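Local structure of UDP-galactopyranose mutase (Deinococcus radiodurans, 3HDQ) at residues 271-275 and 365-369; 259-265 and 361-366; 157-163 and 191-197. The protein probably catalyses the interconversion of UDP-galactopyranose and UDP-galactofuranose, using a bound FAD cofactor, and is seen here with its sugar-nucleotide substrate. All coordinates share one frame. Residue numbers count along the deposited sequence, not the author numbering.

Interaction 1 of 3, residues 271-275 and 365-369; sequences KLPYR and LATYR
At the apolar centre of this contact Leu272 and Tyr274 close round the ring of Tyr368. Leu272 CD1 lies over one face of that ring, 3.7 Å from its centroid and 27° off the normal, a CH-pi contact; its closest ring atom is Tyr368 CD1 at 3.4 Å. Tyr274 and Tyr368 form a T-shaped pair. The edge of Tyr368 points at the face of Tyr274, with centroids 5.2 Å apart and planes at 86°. Tyr274 CE2 also packs on Leu365 CD2 at 3.8 Å.

The contact joins the start of strand 274-284 of the mixed sheet to the loop after strand 359-361 of the parallel Rossmann-type sheet. Each strand is outermost in its sheet within this chain. Residues 271-275 are extended, and residues 365-369 belong to the loop. The backbones stay apart: the nearest CA atoms, of Tyr274 and Leu365, are 8.5 Å from each other, so long side chains bridge the gap. Leu365 and Ala366 have helical backbone angles. Tyr368 is in the left-handed helical conformation (phi/psi 53/50), and its chi1 of -152° (t) swings the ring across to 271-275. Tyr274 has chi1 m and reaches back.

Around these side chains, helix 340-355 packs on Leu272 through Leu345 and on Tyr368 through Asn342. Leu365 also touches the FAD.

The polar edge consists of two phenol-to-carbonyl hydrogen bonds running in opposite directions between the segments. Tyr274 OH donates to Leu365 O at 2.7 Å. Tyr368 OH donates to Pro273 O at 2.6 Å.

Interaction 2 of 3, residues 259-265 and 361-366; sequences GPVDAFF and FVGRLA. With FAD (flavin-adenine dinucleotide), chain L.
Unusually, the two backbones nearly touch without bonding to each other. Gly259 O sits 3.0 Å from Ala366 CA and 3.1 Å from Ala366 N, but the angle to that amide is poor. The CA atoms of Pro260 and Leu365 are 4.5 Å apart. Gly259 and Pro260 are extended and run into the weakly bonded helix 261-264. Residues 364-366 have helical angles. Val261 CG1 meets Phe361 CD2 at 3.6 Å.

An aromatic cluster lies beyond. Phe361 (chi1 m) turns its edge to the face of Phe264 (chi1 t), a T-shaped pair with centroids 5.1 Å apart and planes at 82°. Phe265 CE1 reaches Phe361 CZ at 3.7 Å.

The site belongs to the Rossmann-type FAD fold. Gly363, at phi/psi 110/173, has no room for a CB beside FAD O2P. Arg364 N donates to FAD O2P at 3.1 Å, and Gly259 CA lies 3.6 Å from FAD C8A. Apolar packing thus joins the segments, while a main-chain amide binds the cofactor's phosphate.

Interaction 3 of 3, residues 157-163 and 191-197; sequences RTSEDVV and LDASVTA. With GDU (galactose-uridine-5'-diphosphate), chain K.
Thr158 and Asp192 form a single beta bridge, with CA atoms 4.8 Å apart. Ala193 N donates to Arg157 O at 2.7 Å, and Ser159 N donates to Leu191 O at 3.0 Å. Residues 159-163 then begin a helix. Asp192 to Val195 make a type I turn, and helical backbone angles continue to Ala197. The nearest CA atoms are those of Ser159 and Ala193, at 3.9 Å.

Ser159 OG donates to Asp192 O at 2.8 Å and accepts from Thr196 N at 3.1 Å. Thr196 (chi1 p) donates through OG1 to Ser159 O at 2.8 Å. The contact ties the start of the long helix 159-184, which carries the substrate-binding residues Phe175, Tyr179, Thr180 and Trp184, to the loop that follows it. Asp192 OD2 closes an Asx turn by accepting from Ser194 N at 3.1 Å. Val162 CG2 packs on Ala193 CB at 3.8 Å. On the substrate side, Val195 O lies 3.4 Å from GDU C4D, and Thr196 CG2 is 3.7 Å from GDU O2D.

How the interactions relate
Interactions 1 and 2 adjoin, with centres about 7 Å apart, and share Leu365 and Ala366. Asp262 OD2 of interaction 2 meets two residues of interaction 1: Lys271 NZ at 2.8 Å, a salt bridge, and Leu272 N at 2.9 Å, a probable hydrogen bond. Both lie beside the adenine and pyrophosphate part of FAD; interaction 1 reaches it through Leu365. The centre of interaction 3 is about 18 Å from that of interaction 1 and about 24 Å from that of interaction 2, and it touches neither. Its Val195 and Thr196 belong to the GDU pocket. The side chain of Leu365 is about 12 Å from GDU, and that of Val195 about 13 Å from FAD.

Interaction 1 of 3, residues 271-275 and 365-369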
# COMPACT_ATOMS: atom_id res chain seq x y z
N LYS A 271 26.83 -19.65 -10.42
CA LYS A 271 26.12 -18.76 -9.51
C LYS A 271 27.02 -17.66 -8.94
O LYS A 271 28.06 -17.95 -8.37
CB LYS A 271 25.49 -19.57 -8.38
CG LYS A 271 24.63 -18.72 -7.43
CD LYS A 271 23.36 -18.21 -8.12
CE LYS A 271 22.53 -17.30 -7.21
NZ LYS A 271 23.12 -15.93 -7.10
N LEU A 272 26.63 -16.40 -9.14
CA LEU A 272 27.27 -15.27 -8.47
C LEU A 272 26.76 -15.24 -7.03
O LEU A 272 25.56 -15.22 -6.81
CB LEU A 272 26.86 -13.96 -9.15
CG LEU A 272 27.95 -12.98 -9.57
CD1 LEU A 272 27.40 -11.56 -9.64
CD2 LEU A 272 29.19 -13.06 -8.67
N PRO A 273 27.67 -15.26 -6.04
CA PRO A 273 27.18 -15.29 -4.65
C PRO A 273 26.53 -13.98 -4.19
O PRO A 273 27.15 -12.92 -4.27
CB PRO A 273 28.46 -15.55 -3.83
CG PRO A 273 29.46 -16.08 -4.83
CD PRO A 273 29.13 -15.40 -6.12
N TYR A 274 25.29 -14.07 -3.74
CA TYR A 274 24.65 -12.97 -3.03
C TYR A 274 24.24 -13.48 -1.67
O TYR A 274 23.70 -14.58 -1.55
CB TYR A 274 23.38 -12.51 -3.75
CG TYR A 274 23.58 -11.83 -5.08
CD1 TYR A 274 23.69 -12.57 -6.25
CD2 TYR A 274 23.63 -10.44 -5.17
CE1 TYR A 274 23.85 -11.95 -7.48
CE2 TYR A 274 23.78 -9.82 -6.38
CZ TYR A 274 23.90 -10.58 -7.53
OH TYR A 274 24.06 -9.95 -8.74
N ARG A 275 24.48 -12.67 -0.64
CA ARG A 275 24.08 -13.07 0.69
C ARG A 275 22.62 -12.68 0.93
O ARG A 275 22.16 -11.65 0.45
CB ARG A 275 25.00 -12.42 1.72
CG ARG A 275 24.85 -13.00 3.12
CD ARG A 275 25.36 -14.42 3.21
NE ARG A 275 25.58 -14.75 4.62
CZ ARG A 275 25.71 -15.98 5.11
NH1 ARG A 275 25.64 -17.04 4.33
NH2 ARG A 275 25.91 -16.13 6.41
N LEU A 365 22.07 -4.86 -7.11
CA LEU A 365 22.11 -6.25 -7.56
C LEU A 365 22.65 -6.41 -8.98
O LEU A 365 23.42 -7.33 -9.27
CB LEU A 365 20.72 -6.87 -7.51
CG LEU A 365 20.08 -6.80 -6.13
CD1 LEU A 365 18.72 -7.46 -6.15
CD2 LEU A 365 21.02 -7.46 -5.13
N ALA A 366 22.23 -5.51 -9.85
CA ALA A 366 22.52 -5.59 -11.26
C ALA A 366 23.98 -5.23 -11.60
O ALA A 366 24.53 -5.71 -12.60
CB ALA A 366 21.55 -4.69 -12.03
N THR A 367 24.60 -4.39 -10.77
CA THR A 367 25.99 -4.01 -10.98
C THR A 367 26.89 -4.54 -9.87
O THR A 367 28.06 -4.20 -9.80
CB THR A 367 26.18 -2.48 -11.15
OG1 THR A 367 25.90 -1.79 -9.92
CG2 THR A 367 25.28 -1.95 -12.24
N TYR A 368 26.32 -5.39 -9.01
CA TYR A 368 27.10 -6.08 -7.98
C TYR A 368 27.92 -5.10 -7.14
O TYR A 368 29.13 -5.28 -6.94
CB TYR A 368 28.00 -7.15 -8.61
CG TYR A 368 28.32 -8.32 -7.70
CD1 TYR A 368 27.32 -9.17 -7.26
CD2 TYR A 368 29.63 -8.58 -7.30
CE1 TYR A 368 27.60 -10.24 -6.45
CE2 TYR A 368 29.92 -9.65 -6.48
CZ TYR A 368 28.90 -10.48 -6.05
OH TYR A 368 29.16 -11.55 -5.23
N ARG A 369 27.26 -4.05 -6.66
CA ARG A 369 27.91 -3.03 -5.86
C ARG A 369 27.24 -2.90 -4.49
O ARG A 369 26.02 -2.84 -4.40
CB ARG A 369 27.92 -1.71 -6.62
CG ARG A 369 28.85 -1.75 -7.84
CD ARG A 369 28.90 -0.43 -8.56
NE ARG A 369 29.52 -0.54 -9.88
CZ ARG A 369 29.58 0.48 -10.74
NH1 ARG A 369 29.07 1.65 -10.41
NH2 ARG A 369 30.15 0.31 -11.93

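Interaction 2 of 3, residues 259-265 and 361-366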
# COMPACT_ATOMS: atom_id res chain seq x y z
N GLY A 259 17.72 -6.32 -11.42
CA GLY A 259 17.82 -7.58 -10.71
C GLY A 259 19.26 -8.08 -10.66
O GLY A 259 20.17 -7.41 -11.14
N PRO A 260 19.47 -9.27 -10.08
CA PRO A 260 20.82 -9.86 -10.01
C PRO A 260 21.36 -10.16 -11.43
O PRO A 260 20.58 -10.60 -12.27
CB PRO A 260 20.60 -11.17 -9.25
CG PRO A 260 19.15 -11.21 -8.85
CD PRO A 260 18.42 -10.22 -9.68
N VAL A 261 22.64 -9.90 -11.70
CA VAL A 261 23.15 -10.09 -13.07
C VAL A 261 23.27 -11.54 -13.50
O VAL A 261 23.09 -11.83 -14.67
CB VAL A 261 24.57 -9.50 -13.30
CG1 VAL A 261 24.52 -8.37 -14.32
CG2 VAL A 261 25.24 -9.13 -12.00
N ASP A 262 23.62 -12.43 -12.59
CA ASP A 262 23.87 -13.80 -13.01
C ASP A 262 22.60 -14.40 -13.60
O ASP A 262 22.64 -15.04 -14.64
CB ASP A 262 24.48 -14.67 -11.89
CG ASP A 262 23.67 -14.64 -10.60
OD1 ASP A 262 22.77 -13.78 -10.46
OD2 ASP A 262 23.93 -15.48 -9.71
N ALA A 263 21.47 -14.14 -12.95
CA ALA A 263 20.18 -14.67 -13.37
C ALA A 263 19.77 -14.15 -14.74
O ALA A 263 19.14 -14.87 -15.51
CB ALA A 263 19.09 -14.34 -12.34
N PHE A 264 20.10 -12.90 -15.03
CA PHE A 264 19.73 -12.33 -16.32
C PHE A 264 20.36 -13.15 -17.44
O PHE A 264 19.76 -13.35 -18.49
CB PHE A 264 20.16 -10.87 -16.41
CG PHE A 264 19.72 -10.20 -17.67
CD1 PHE A 264 18.48 -9.58 -17.74
CD2 PHE A 264 20.54 -10.19 -18.79
CE1 PHE A 264 18.07 -8.96 -18.91
CE2 PHE A 264 20.13 -9.57 -19.96
CZ PHE A 264 18.90 -8.96 -20.01
N PHE A 265 21.57 -13.63 -17.20
CA PHE A 265 22.29 -14.39 -18.20
C PHE A 265 22.27 -15.88 -17.87
O PHE A 265 23.23 -16.61 -18.14
CB PHE A 265 23.73 -13.85 -18.34
CG PHE A 265 23.80 -12.45 -18.89
CD1 PHE A 265 24.13 -11.38 -18.07
CD2 PHE A 265 23.54 -12.21 -20.24
CE1 PHE A 265 24.19 -10.09 -18.58
CE2 PHE A 265 23.61 -10.91 -20.76
CZ PHE A 265 23.94 -9.86 -19.93
N PHE A 361 22.15 -1.93 -17.16
CA PHE A 361 22.13 -2.51 -15.84
C PHE A 361 22.42 -1.43 -14.79
O PHE A 361 23.35 -0.64 -14.95
CB PHE A 361 23.17 -3.65 -15.76
CG PHE A 361 22.87 -4.80 -16.68
CD1 PHE A 361 22.99 -4.66 -18.06
CD2 PHE A 361 22.44 -6.02 -16.17
CE1 PHE A 361 22.69 -5.70 -18.90
CE2 PHE A 361 22.15 -7.08 -17.02
CZ PHE A 361 22.28 -6.91 -18.39
N VAL A 362 21.59 -1.39 -13.75
CA VAL A 362 21.69 -0.35 -12.72
C VAL A 362 21.27 -0.90 -11.38
O VAL A 362 20.34 -1.69 -11.30
CB VAL A 362 20.74 0.84 -13.01
CG1 VAL A 362 21.11 2.02 -12.11
CG2 VAL A 362 20.79 1.24 -14.47
N GLY A 363 21.97 -0.48 -10.32
CA GLY A 363 21.54 -0.78 -8.96
C GLY A 363 22.43 -1.76 -8.23
O GLY A 363 23.34 -2.34 -8.82
N ARG A 364 22.15 -1.95 -6.94
CA ARG A 364 22.99 -2.82 -6.11
C ARG A 364 23.17 -4.22 -6.70
O ARG A 364 24.29 -4.71 -6.79
CB ARG A 364 22.46 -2.91 -4.67
CG ARG A 364 23.20 -3.95 -3.84
CD ARG A 364 22.57 -4.23 -2.46
NE ARG A 364 22.96 -3.23 -1.47
CZ ARG A 364 23.10 -3.47 -0.17
NH1 ARG A 364 22.88 -4.67 0.33
NH2 ARG A 364 23.45 -2.48 0.64
N LEU A 365 22.07 -4.86 -7.11
CA LEU A 365 22.11 -6.25 -7.56
C LEU A 365 22.65 -6.41 -8.98
O LEU A 365 23.42 -7.33 -9.27
CB LEU A 365 20.72 -6.87 -7.51
CG LEU A 365 20.08 -6.80 -6.13
CD1 LEU A 365 18.72 -7.46 -6.15
CD2 LEU A 365 21.02 -7.46 -5.13
N ALA A 366 22.23 -5.51 -9.85
CA ALA A 366 22.52 -5.59 -11.26
C ALA A 366 23.98 -5.23 -11.60
O ALA A 366 24.53 -5.71 -12.60
CB ALA A 366 21.55 -4.69 -12.03
PA FAD L . 16.36 -3.42 -4.89
O1A FAD L . 15.70 -2.79 -3.81
O2A FAD L . 16.82 -4.68 -4.49
O5B FAD L . 15.30 -3.56 -6.01
C5B FAD L . 15.45 -4.34 -7.14
C4B FAD L . 14.10 -4.88 -7.48
O4B FAD L . 14.18 -5.65 -8.62
C3B FAD L . 13.64 -5.80 -6.38
O3B FAD L . 12.50 -5.34 -5.74
C2B FAD L . 13.36 -7.09 -7.07
O2B FAD L . 12.18 -7.61 -6.60
C1B FAD L . 13.28 -6.69 -8.52
N9A FAD L . 13.56 -7.82 -9.40
C8A FAD L . 14.63 -8.62 -9.42
N7A FAD L . 14.50 -9.52 -10.36
C5A FAD L . 13.33 -9.33 -10.96
C6A FAD L . 12.67 -9.96 -11.99
N6A FAD L . 13.26 -10.87 -12.69
N1A FAD L . 11.46 -9.53 -12.39
C2A FAD L . 10.88 -8.48 -11.77
N3A FAD L . 11.53 -7.86 -10.76
C4A FAD L . 12.72 -8.27 -10.35
N1 FAD L . 20.75 1.59 2.57
C2 FAD L . 20.90 2.76 3.19
O2 FAD L . 21.21 3.75 2.60
N3 FAD L . 20.69 2.80 4.51
C4 FAD L . 20.33 1.69 5.19
O4 FAD L . 20.15 1.71 6.36
C4X FAD L . 20.20 0.52 4.54
N5 FAD L . 19.86 -0.59 5.23
C5X FAD L . 19.72 -1.76 4.58
C6 FAD L . 19.36 -2.88 5.29
C7 FAD L . 19.22 -4.07 4.64
C7M FAD L . 18.84 -5.28 5.39
C8 FAD L . 19.41 -4.15 3.29
C8M FAD L . 19.25 -5.47 2.64
C9 FAD L . 19.77 -3.02 2.58
C9A FAD L . 19.93 -1.82 3.22
N10 FAD L . 20.27 -0.69 2.53
C10 FAD L . 20.41 0.47 3.21
C1' FAD L . 20.62 -0.73 1.09
C2' FAD L . 19.43 -0.53 0.18
O2' FAD L . 18.58 -1.59 0.42
C3' FAD L . 19.80 -0.55 -1.30
O3' FAD L . 20.61 0.47 -1.71
C4' FAD L . 18.62 -0.22 -2.14
O4' FAD L . 17.53 -0.66 -1.39
C5' FAD L . 18.78 -0.91 -3.46
O5' FAD L . 18.03 -0.39 -4.49
P FAD L . 17.92 -1.19 -5.81
O1P FAD L . 16.92 -0.62 -6.63
O2P FAD L . 19.17 -1.09 -6.46
O3P FAD L . 17.62 -2.68 -5.45

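Interaction 3 of 3, residues 157-163 and 191-197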
# COMPACT_ATOMS: atom_id res chain seq x y z
N ARG A 157 44.31 -5.22 2.09
CA ARG A 157 43.48 -5.79 1.04
C ARG A 157 42.21 -6.39 1.63
O ARG A 157 41.16 -6.38 1.01
CB ARG A 157 44.21 -6.94 0.33
CG ARG A 157 45.71 -6.97 0.51
CD ARG A 157 46.26 -8.31 0.04
NE ARG A 157 47.42 -8.17 -0.84
CZ ARG A 157 47.59 -7.19 -1.72
NH1 ARG A 157 46.65 -6.25 -1.88
NH2 ARG A 157 48.69 -7.14 -2.46
N THR A 158 42.37 -6.93 2.82
CA THR A 158 41.37 -7.75 3.49
C THR A 158 40.54 -6.93 4.48
O THR A 158 40.98 -5.88 4.94
CB THR A 158 42.10 -8.90 4.21
OG1 THR A 158 42.32 -9.96 3.28
CG2 THR A 158 41.30 -9.43 5.33
N SER A 159 39.33 -7.41 4.79
CA SER A 159 38.53 -6.78 5.84
C SER A 159 39.18 -6.95 7.21
O SER A 159 38.99 -6.12 8.09
CB SER A 159 37.09 -7.32 5.84
OG SER A 159 36.26 -6.52 5.02
N GLU A 160 39.95 -8.03 7.38
CA GLU A 160 40.82 -8.18 8.54
C GLU A 160 41.90 -7.10 8.57
O GLU A 160 42.08 -6.44 9.60
CB GLU A 160 41.48 -9.56 8.55
CG GLU A 160 42.51 -9.76 9.67
CD GLU A 160 43.04 -11.18 9.71
OE1 GLU A 160 43.10 -11.80 10.80
OE2 GLU A 160 43.37 -11.69 8.63
N ASP A 161 42.59 -6.91 7.46
CA ASP A 161 43.65 -5.91 7.37
C ASP A 161 43.17 -4.52 7.79
O ASP A 161 43.87 -3.85 8.54
CB ASP A 161 44.22 -5.80 5.95
CG ASP A 161 44.89 -7.08 5.47
OD1 ASP A 161 45.21 -7.95 6.31
OD2 ASP A 161 45.08 -7.20 4.24
N VAL A 162 42.02 -4.08 7.28
CA VAL A 162 41.60 -2.70 7.51
C VAL A 162 41.38 -2.40 8.98
O VAL A 162 41.63 -1.29 9.44
CB VAL A 162 40.32 -2.28 6.73
CG1 VAL A 162 40.65 -1.30 5.64
CG2 VAL A 162 39.58 -3.49 6.21
N VAL A 163 40.91 -3.39 9.71
CA VAL A 163 40.59 -3.21 11.12
C VAL A 163 41.81 -3.42 12.01
O VAL A 163 42.17 -2.55 12.80
CB VAL A 163 39.45 -4.16 11.55
CG1 VAL A 163 39.22 -4.09 13.06
CG2 VAL A 163 38.19 -3.83 10.76
N LEU A 191 37.28 -11.46 2.83
CA LEU A 191 36.49 -10.40 2.22
C LEU A 191 37.41 -9.27 1.81
O LEU A 191 38.45 -9.06 2.45
CB LEU A 191 35.43 -9.89 3.19
CG LEU A 191 34.30 -10.87 3.50
CD1 LEU A 191 33.50 -10.40 4.71
CD2 LEU A 191 33.39 -11.03 2.28
N ASP A 192 37.05 -8.55 0.76
CA ASP A 192 37.76 -7.32 0.42
C ASP A 192 37.65 -6.31 1.57
O ASP A 192 36.64 -6.26 2.29
CB ASP A 192 37.22 -6.72 -0.87
CG ASP A 192 38.05 -5.53 -1.35
OD1 ASP A 192 39.07 -5.75 -2.04
OD2 ASP A 192 37.66 -4.38 -1.04
N ALA A 193 38.69 -5.49 1.72
CA ALA A 193 38.77 -4.45 2.73
C ALA A 193 37.53 -3.56 2.84
O ALA A 193 37.21 -3.05 3.92
CB ALA A 193 40.00 -3.58 2.46
N SER A 194 36.84 -3.37 1.72
CA SER A 194 35.77 -2.37 1.63
C SER A 194 34.53 -2.69 2.48
O SER A 194 33.70 -1.82 2.71
CB SER A 194 35.36 -2.17 0.17
OG SER A 194 34.77 -3.35 -0.33
N VAL A 195 34.41 -3.94 2.90
CA VAL A 195 33.26 -4.37 3.69
C VAL A 195 33.35 -3.83 5.12
O VAL A 195 32.47 -3.09 5.55
CB VAL A 195 33.12 -5.91 3.69
CG1 VAL A 195 32.04 -6.35 4.66
CG2 VAL A 195 32.81 -6.40 2.28
N THR A 196 34.43 -4.16 5.83
CA THR A 196 34.60 -3.64 7.19
C THR A 196 35.03 -2.17 7.20
O THR A 196 34.75 -1.46 8.17
CB THR A 196 35.57 -4.48 8.05
OG1 THR A 196 36.87 -4.46 7.46
CG2 THR A 196 35.07 -5.91 8.16
N ALA A 197 35.69 -1.71 6.14
CA ALA A 197 36.02 -0.30 5.99
C ALA A 197 34.78 0.59 5.98
O ALA A 197 34.89 1.81 6.13
CB ALA A 197 36.85 -0.06 4.73
N1 GDU K . 30.59 -4.82 11.02
C2 GDU K . 30.87 -5.39 12.09
N3 GDU K . 30.51 -5.31 13.30
C4 GDU K . 29.58 -4.37 13.51
C5 GDU K . 29.12 -3.57 12.35
C6 GDU K . 29.65 -3.84 11.14
O2 GDU K . 31.83 -6.42 11.90
O4 GDU K . 29.10 -4.19 14.63
C1D GDU K . 31.16 -5.16 9.74
C2D GDU K . 30.57 -6.36 8.97
O2D GDU K . 31.51 -6.97 8.10
C3D GDU K . 29.44 -5.68 8.22
C4D GDU K . 30.21 -4.45 7.71
O4D GDU K . 31.09 -4.09 8.78
O3D GDU K . 28.94 -6.51 7.17
C5D GDU K . 29.37 -3.35 7.09
O5D GDU K . 28.53 -2.89 8.17
PA GDU K . 27.07 -2.31 7.93
O1A GDU K . 26.63 -1.64 9.19
O2A GDU K . 27.15 -1.31 6.85
O3A GDU K . 26.04 -3.49 7.64
PB GDU K . 24.72 -3.29 6.80
O1B GDU K . 24.16 -4.66 6.80
O2B GDU K . 24.88 -2.89 5.38
O3B GDU K . 23.63 -2.35 7.52
C1' GDU K . 22.46 -1.65 7.04
C2' GDU K . 22.90 -0.29 6.47
C3' GDU K . 23.83 0.34 7.53
C4' GDU K . 22.96 0.70 8.78
C5' GDU K . 22.18 -0.57 9.21
C6' GDU K . 21.06 -0.28 10.25
O2' GDU K . 23.51 -0.42 5.17
O3' GDU K . 24.49 1.49 6.96
O4' GDU K . 22.07 1.77 8.40
O5' GDU K . 21.61 -1.44 8.19
O6' GDU K . 21.47 -0.58 11.61